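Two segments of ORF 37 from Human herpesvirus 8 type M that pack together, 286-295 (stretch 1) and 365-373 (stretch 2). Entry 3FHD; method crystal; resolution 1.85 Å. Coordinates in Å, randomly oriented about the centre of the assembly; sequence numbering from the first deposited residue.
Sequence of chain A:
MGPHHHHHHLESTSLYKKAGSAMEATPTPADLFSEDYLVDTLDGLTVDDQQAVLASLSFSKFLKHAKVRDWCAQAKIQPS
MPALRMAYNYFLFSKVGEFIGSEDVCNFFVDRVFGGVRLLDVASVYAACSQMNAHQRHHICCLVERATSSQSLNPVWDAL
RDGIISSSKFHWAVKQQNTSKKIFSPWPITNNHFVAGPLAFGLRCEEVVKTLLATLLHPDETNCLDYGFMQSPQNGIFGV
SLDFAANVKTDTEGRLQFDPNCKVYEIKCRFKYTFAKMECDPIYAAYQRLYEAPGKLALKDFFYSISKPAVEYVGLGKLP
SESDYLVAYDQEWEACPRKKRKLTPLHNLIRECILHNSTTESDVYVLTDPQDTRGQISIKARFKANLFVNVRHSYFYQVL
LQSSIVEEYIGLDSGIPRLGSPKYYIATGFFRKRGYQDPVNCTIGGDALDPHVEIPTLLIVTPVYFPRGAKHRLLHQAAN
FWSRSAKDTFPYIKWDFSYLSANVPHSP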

ATOM      1  N   ALA A 286      19.594  18.848  18.779  1.00 18.07           N
ATOM      2  CA  ALA A 286      18.612  17.996  19.440  1.00 17.19           C
ATOM      3  C   ALA A 286      18.923  16.504  19.283  1.00 17.45           C
ATOM      4  O   ALA A 286      18.737  15.727  20.219  1.00 16.92           O
ATOM      5  CB  ALA A 286      17.236  18.311  18.928  1.00 16.56           C
ATOM      6  N   TYR A 287      19.381  16.101  18.095  1.00 17.65           N
ATOM      7  CA  TYR A 287      19.780  14.709  17.859  1.00 18.75           C
ATOM      8  C   TYR A 287      20.903  14.225  18.793  1.00 19.08           C
ATOM      9  O   TYR A 287      20.813  13.132  19.367  1.00 19.06           O
ATOM     10  CB  TYR A 287      20.190  14.503  16.396  1.00 19.44           C
ATOM     11  CG  TYR A 287      20.897  13.184  16.154  1.00 20.49           C
ATOM     12  CD1 TYR A 287      20.167  12.000  16.034  1.00 21.76           C
ATOM     13  CD2 TYR A 287      22.297  13.120  16.060  1.00 21.27           C
ATOM     14  CE1 TYR A 287      20.802  10.783  15.815  1.00 22.63           C
ATOM     15  CE2 TYR A 287      22.954  11.898  15.832  1.00 22.35           C
ATOM     16  CZ  TYR A 287      22.195  10.734  15.724  1.00 21.18           C
ATOM     17  OH  TYR A 287      22.808   9.521  15.489  1.00 21.75           O
ATOM     18  N   GLN A 288      21.949  15.042  18.937  1.00 19.22           N
ATOM     19  CA  GLN A 288      23.056  14.755  19.841  1.00 19.70           C
ATOM     20  C   GLN A 288      22.573  14.376  21.241  1.00 19.07           C
ATOM     21  O   GLN A 288      23.044  13.384  21.814  1.00 19.05           O
ATOM     22  CB  GLN A 288      24.004  15.953  19.930  1.00 19.62           C
ATOM     23  CG  GLN A 288      25.055  16.040  18.817  1.00 20.89           C
ATOM     24  CD  GLN A 288      25.998  17.234  18.995  1.00 21.66           C
ATOM     25  OE1 GLN A 288      25.577  18.388  18.924  1.00 25.22           O
ATOM     26  NE2 GLN A 288      27.284  16.956  19.234  1.00 24.66           N
ATOM     27  N   ARG A 289      21.636  15.162  21.779  1.00 18.90           N
ATOM     28  CA  ARG A 289      21.082  14.934  23.127  1.00 18.46           C
ATOM     29  C   ARG A 289      20.339  13.613  23.196  1.00 18.56           C
ATOM     30  O   ARG A 289      20.529  12.844  24.142  1.00 17.84           O
ATOM     31  CB  ARG A 289      20.139  16.064  23.539  1.00 18.27           C
ATOM     32  N   LEU A 290      19.489  13.370  22.194  1.00 18.42           N
ATOM     33  CA  LEU A 290      18.758  12.111  22.060  1.00 19.68           C
ATOM     34  C   LEU A 290      19.676  10.893  21.963  1.00 20.27           C
ATOM     35  O   LEU A 290      19.397   9.869  22.581  1.00 20.05           O
ATOM     36  CB  LEU A 290      17.826  12.157  20.836  1.00 19.70           C
ATOM     37  CG  LEU A 290      16.936  10.955  20.497  1.00 19.04           C
ATOM     38  CD1 LEU A 290      15.843  10.801  21.548  1.00 21.36           C
ATOM     39  CD2 LEU A 290      16.342  11.140  19.111  1.00 20.22           C
ATOM     40  N   TYR A 291      20.754  11.010  21.178  1.00 20.91           N
ATOM     41  CA  TYR A 291      21.702   9.911  20.956  1.00 21.76           C
ATOM     42  C   TYR A 291      22.446   9.523  22.238  1.00 22.72           C
ATOM     43  O   TYR A 291      22.614   8.333  22.524  1.00 23.12           O
ATOM     44  CB  TYR A 291      22.705  10.274  19.848  1.00 21.69           C
ATOM     45  CG  TYR A 291      23.609   9.127  19.406  1.00 21.69           C
ATOM     46  CD1 TYR A 291      23.157   8.160  18.507  1.00 22.68           C
ATOM     47  CD2 TYR A 291      24.921   9.016  19.891  1.00 21.96           C
ATOM     48  CE1 TYR A 291      23.979   7.106  18.100  1.00 22.38           C
ATOM     49  CE2 TYR A 291      25.761   7.967  19.486  1.00 22.56           C
ATOM     50  CZ  TYR A 291      25.285   7.017  18.595  1.00 22.02           C
ATOM     51  OH  TYR A 291      26.099   5.971  18.190  1.00 21.92           O
ATOM     52  N   GLU A 292      22.882  10.533  22.995  1.00 22.95           N
ATOM     53  CA  GLU A 292      23.626  10.323  24.228  1.00 23.85           C
ATOM     54  C   GLU A 292      22.731   9.892  25.381  1.00 24.20           C
ATOM     55  O   GLU A 292      23.184   9.178  26.275  1.00 24.65           O
ATOM     56  CB  GLU A 292      24.398  11.588  24.615  1.00 23.63           C
ATOM     57  N   ALA A 293      21.474  10.341  25.361  1.00 24.55           N
ATOM     58  CA  ALA A 293      20.510  10.074  26.438  1.00 24.35           C
ATOM     59  C   ALA A 293      19.141   9.665  25.878  1.00 24.51           C
ATOM     60  O   ALA A 293      18.188  10.447  25.945  1.00 24.98           O
ATOM     61  CB  ALA A 293      20.370  11.303  27.333  1.00 24.46           C
ATOM     62  N   PRO A 294      19.034   8.442  25.322  1.00 24.19           N
ATOM     63  CA  PRO A 294      17.776   8.051  24.652  1.00 24.04           C
ATOM     64  C   PRO A 294      16.558   8.014  25.588  1.00 23.72           C
ATOM     65  O   PRO A 294      16.551   7.267  26.562  1.00 23.58           O
ATOM     66  CB  PRO A 294      18.086   6.643  24.106  1.00 24.14           C
ATOM     67  CG  PRO A 294      19.595   6.537  24.119  1.00 24.58           C
ATOM     68  CD  PRO A 294      20.042   7.369  25.275  1.00 24.00           C
ATOM     69  N   GLY A 295      15.542   8.818  25.284  1.00 23.13           N
ATOM     70  CA  GLY A 295      14.312   8.840  26.078  1.00 22.88           C
ATOM     71  C   GLY A 295      13.300   9.853  25.583  1.00 22.48           C
ATOM     72  O   GLY A 295      13.551  10.590  24.627  1.00 21.75           O
TER
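Stretch 2 365-373: YVLTDPQDT

The most unusual feature of this contact is that a single tyrosine side chain, Tyr 291, follows the backbone of stretch 2 out of a strand and into the turn beyond it. Its covered area, 93 Å² of the 318 Å² buried on the two sides together, is the largest of any residue here, and its hydroxyl accepts a direct hydrogen bond across the contact: Asp 369 N donates to Tyr 291 OH at 3.1 Å, with an N-H...acceptor angle of 158°.

Stretch 1 is helical from 286 to 292, continuing a helix that begins earlier in the chain. Backbone bonds such as Tyr 291 N to Tyr 287 O, 2.8 Å, and Ala 293 N to Arg 289 O, 2.9 Å, hold its last turns. Ala 293 then leaves helical geometry, with phi/psi of -135/72, and Pro 294 continues extended at -63/120. Stretch 2 enters as a strand, 365-367, with phi from -115 to -86 and psi from 112 to 153; Thr 368 and Asp 369 remain extended as the chain passes into the turn. The strand runs across the helix rather than along it: the N-to-C directions differ by 105°, the signed crossing angle is -105°, and the axes approach to 9.4 Å. The backbones come nearest where the CA atoms of Tyr 291 and Val 366 lie 6.8 Å apart.

Val 366 is the apolar centre on the strand side. Its CA-to-CB bond points toward stretch 1, and with chi1 at 175° (t) its two methyls meet different neighbours: CG1 lies 3.9 Å from Tyr 291 CD1, while CG2 lies 4.1 Å from Pro 294 CB and 4.5 Å from Leu 290 CG. The valine is thus in contact with both the helix and the segment just after it. Leu 367, next along the strand, points its CA-to-CB bond away, so its approach is made by the backbone: Leu 367 O is 3.2 Å from Tyr 291 CE1, at the ring edge and near the ring plane.

The CA-to-CB bond of Tyr 291 points sideways, but with chi1 at -172° (t) the end of the side chain comes nearer. Tyr 291 OH reaches 3.7 Å from Thr 368 CA, again at the ring edge, and also lies 3.4 Å from Asp 372 OD2. One helical turn earlier, Tyr 287 uses the same t rotamer, chi1 167°, yet makes its polar link through water: its OH donates to water 1 over 2.7 Å, and that water donates to Leu 367 O over 2.5 Å. The direct separation of Tyr 287 OH and Leu 367 O is 4.5 Å, consistent with a bridged contact.

Asp 369 also shapes the turn that follows. While its amide serves Tyr 291, its side chain caps the next segment, Gln 371 N donating to Asp 369 OD1 at 2.9 Å and 167°. Asp 372 N donates to Asp 369 O at 3.0 Å, and the bond from Thr 373 N to Asp 369 O, 3.5 Å, is weak.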

ATOM      1  N   TYR A 365      13.587   3.259  18.228  1.00 17.53           N
ATOM      2  CA  TYR A 365      14.910   2.647  18.073  1.00 17.40           C
ATOM      3  C   TYR A 365      15.911   3.714  17.676  1.00 17.14           C
ATOM      4  O   TYR A 365      15.839   4.279  16.590  1.00 17.10           O
ATOM      5  CB  TYR A 365      14.904   1.557  16.995  1.00 18.09           C
ATOM      6  CG  TYR A 365      13.904   0.481  17.247  1.00 18.76           C
ATOM      7  CD1 TYR A 365      14.263  -0.650  17.972  1.00 20.07           C
ATOM      8  CD2 TYR A 365      12.579   0.611  16.813  1.00 17.50           C
ATOM      9  CE1 TYR A 365      13.356  -1.662  18.225  1.00 20.32           C
ATOM     10  CE2 TYR A 365      11.642  -0.398  17.078  1.00 19.81           C
ATOM     11  CZ  TYR A 365      12.056  -1.528  17.805  1.00 19.10           C
ATOM     12  OH  TYR A 365      11.176  -2.551  18.089  1.00 20.97           O
ATOM     13  N   VAL A 366      16.836   4.010  18.570  1.00 18.00           N
ATOM     14  CA  VAL A 366      17.940   4.907  18.240  1.00 18.11           C
ATOM     15  C   VAL A 366      19.030   4.041  17.612  1.00 18.58           C
ATOM     16  O   VAL A 366      19.436   3.033  18.195  1.00 18.97           O
ATOM     17  CB  VAL A 366      18.455   5.635  19.493  1.00 18.13           C
ATOM     18  CG1 VAL A 366      19.697   6.480  19.160  1.00 17.83           C
ATOM     19  CG2 VAL A 366      17.341   6.498  20.112  1.00 18.46           C
ATOM     20  N   LEU A 367      19.501   4.404  16.422  1.00 18.35           N
ATOM     21  CA  LEU A 367      20.490   3.556  15.768  1.00 18.59           C
ATOM     22  C   LEU A 367      21.908   4.007  16.089  1.00 18.91           C
ATOM     23  O   LEU A 367      22.126   5.188  16.368  1.00 18.92           O
ATOM     24  CB  LEU A 367      20.252   3.509  14.252  1.00 18.70           C
ATOM     25  CG  LEU A 367      18.814   3.148  13.820  1.00 18.14           C
ATOM     26  CD1 LEU A 367      18.553   3.487  12.356  1.00 19.77           C
ATOM     27  CD2 LEU A 367      18.520   1.670  14.113  1.00 18.67           C
ATOM     28  N   THR A 368      22.866   3.072  16.057  1.00 19.07           N
ATOM     29  CA  THR A 368      24.266   3.443  16.128  1.00 19.34           C
ATOM     30  C   THR A 368      24.690   4.314  14.946  1.00 19.35           C
ATOM     31  O   THR A 368      24.213   4.161  13.817  1.00 19.01           O
ATOM     32  CB  THR A 368      25.235   2.224  16.243  1.00 20.12           C
ATOM     33  OG1 THR A 368      25.037   1.336  15.133  1.00 19.09           O
ATOM     34  CG2 THR A 368      25.029   1.490  17.563  1.00 20.08           C
ATOM     35  N   ASP A 369      25.595   5.231  15.239  1.00 18.77           N
ATOM     36  CA  ASP A 369      26.115   6.164  14.265  1.00 19.21           C
ATOM     37  C   ASP A 369      27.316   5.512  13.557  1.00 19.89           C
ATOM     38  O   ASP A 369      28.302   5.190  14.212  1.00 19.04           O
ATOM     39  CB  ASP A 369      26.503   7.446  14.995  1.00 18.71           C
ATOM     40  CG  ASP A 369      26.918   8.555  14.071  1.00 18.73           C
ATOM     41  OD1 ASP A 369      27.393   8.298  12.940  1.00 18.55           O
ATOM     42  OD2 ASP A 369      26.766   9.714  14.486  1.00 18.94           O
ATOM     43  N   PRO A 370      27.238   5.325  12.209  1.00 20.65           N
ATOM     44  CA  PRO A 370      28.364   4.697  11.498  1.00 21.23           C
ATOM     45  C   PRO A 370      29.674   5.522  11.481  1.00 22.37           C
ATOM     46  O   PRO A 370      30.713   5.025  11.015  1.00 21.78           O
ATOM     47  CB  PRO A 370      27.823   4.473  10.080  1.00 21.60           C
ATOM     48  CG  PRO A 370      26.731   5.515   9.919  1.00 20.95           C
ATOM     49  CD  PRO A 370      26.133   5.691  11.299  1.00 19.92           C
ATOM     50  N   GLN A 371      29.652   6.754  11.987  1.00 23.33           N
ATOM     51  CA  GLN A 371      30.910   7.508  12.090  1.00 25.10           C
ATOM     52  C   GLN A 371      31.751   6.980  13.250  1.00 25.83           C
ATOM     53  O   GLN A 371      32.984   7.134  13.278  1.00 25.92           O
ATOM     54  CB  GLN A 371      30.676   9.012  12.200  1.00 24.81           C
ATOM     55  CG  GLN A 371      31.920   9.838  11.882  1.00 27.14           C
ATOM     56  CD  GLN A 371      31.625  11.310  11.782  1.00 29.23           C
ATOM     57  OE1 GLN A 371      30.508  11.705  11.441  1.00 32.77           O
ATOM     58  NE2 GLN A 371      32.616  12.135  12.080  1.00 29.64           N
ATOM     59  N   ASP A 372      31.072   6.346  14.202  1.00 27.04           N
ATOM     60  CA  ASP A 372      31.728   5.694  15.328  1.00 28.19           C
ATOM     61  C   ASP A 372      32.236   4.305  14.906  1.00 28.63           C
ATOM     62  O   ASP A 372      33.392   3.953  15.155  1.00 28.39           O
ATOM     63  CB  ASP A 372      30.753   5.567  16.511  1.00 28.47           C
ATOM     64  CG  ASP A 372      30.325   6.927  17.097  1.00 30.26           C
ATOM     65  OD1 ASP A 372      30.947   7.975  16.779  1.00 31.53           O
ATOM     66  OD2 ASP A 372      29.355   6.938  17.903  1.00 31.75           O
ATOM     67  N   THR A 373      31.367   3.539  14.238  1.00 29.04           N
ATOM     68  CA  THR A 373      31.618   2.120  13.946  1.00 29.37           C
ATOM     69  C   THR A 373      32.311   1.885  12.594  1.00 29.33           C
ATOM     70  O   THR A 373      32.568   0.730  12.218  1.00 29.26           O
ATOM     71  CB  THR A 373      30.297   1.315  13.956  1.00 29.23           C
ATOM     72  OG1 THR A 373      29.431   1.835  12.943  1.00 29.35           O
ATOM     73  CG2 THR A 373      29.597   1.425  15.302  1.00 30.33           C
TER
HETATM   74  O   HOH W   1      21.154   7.405  15.842  1.00 33.68           O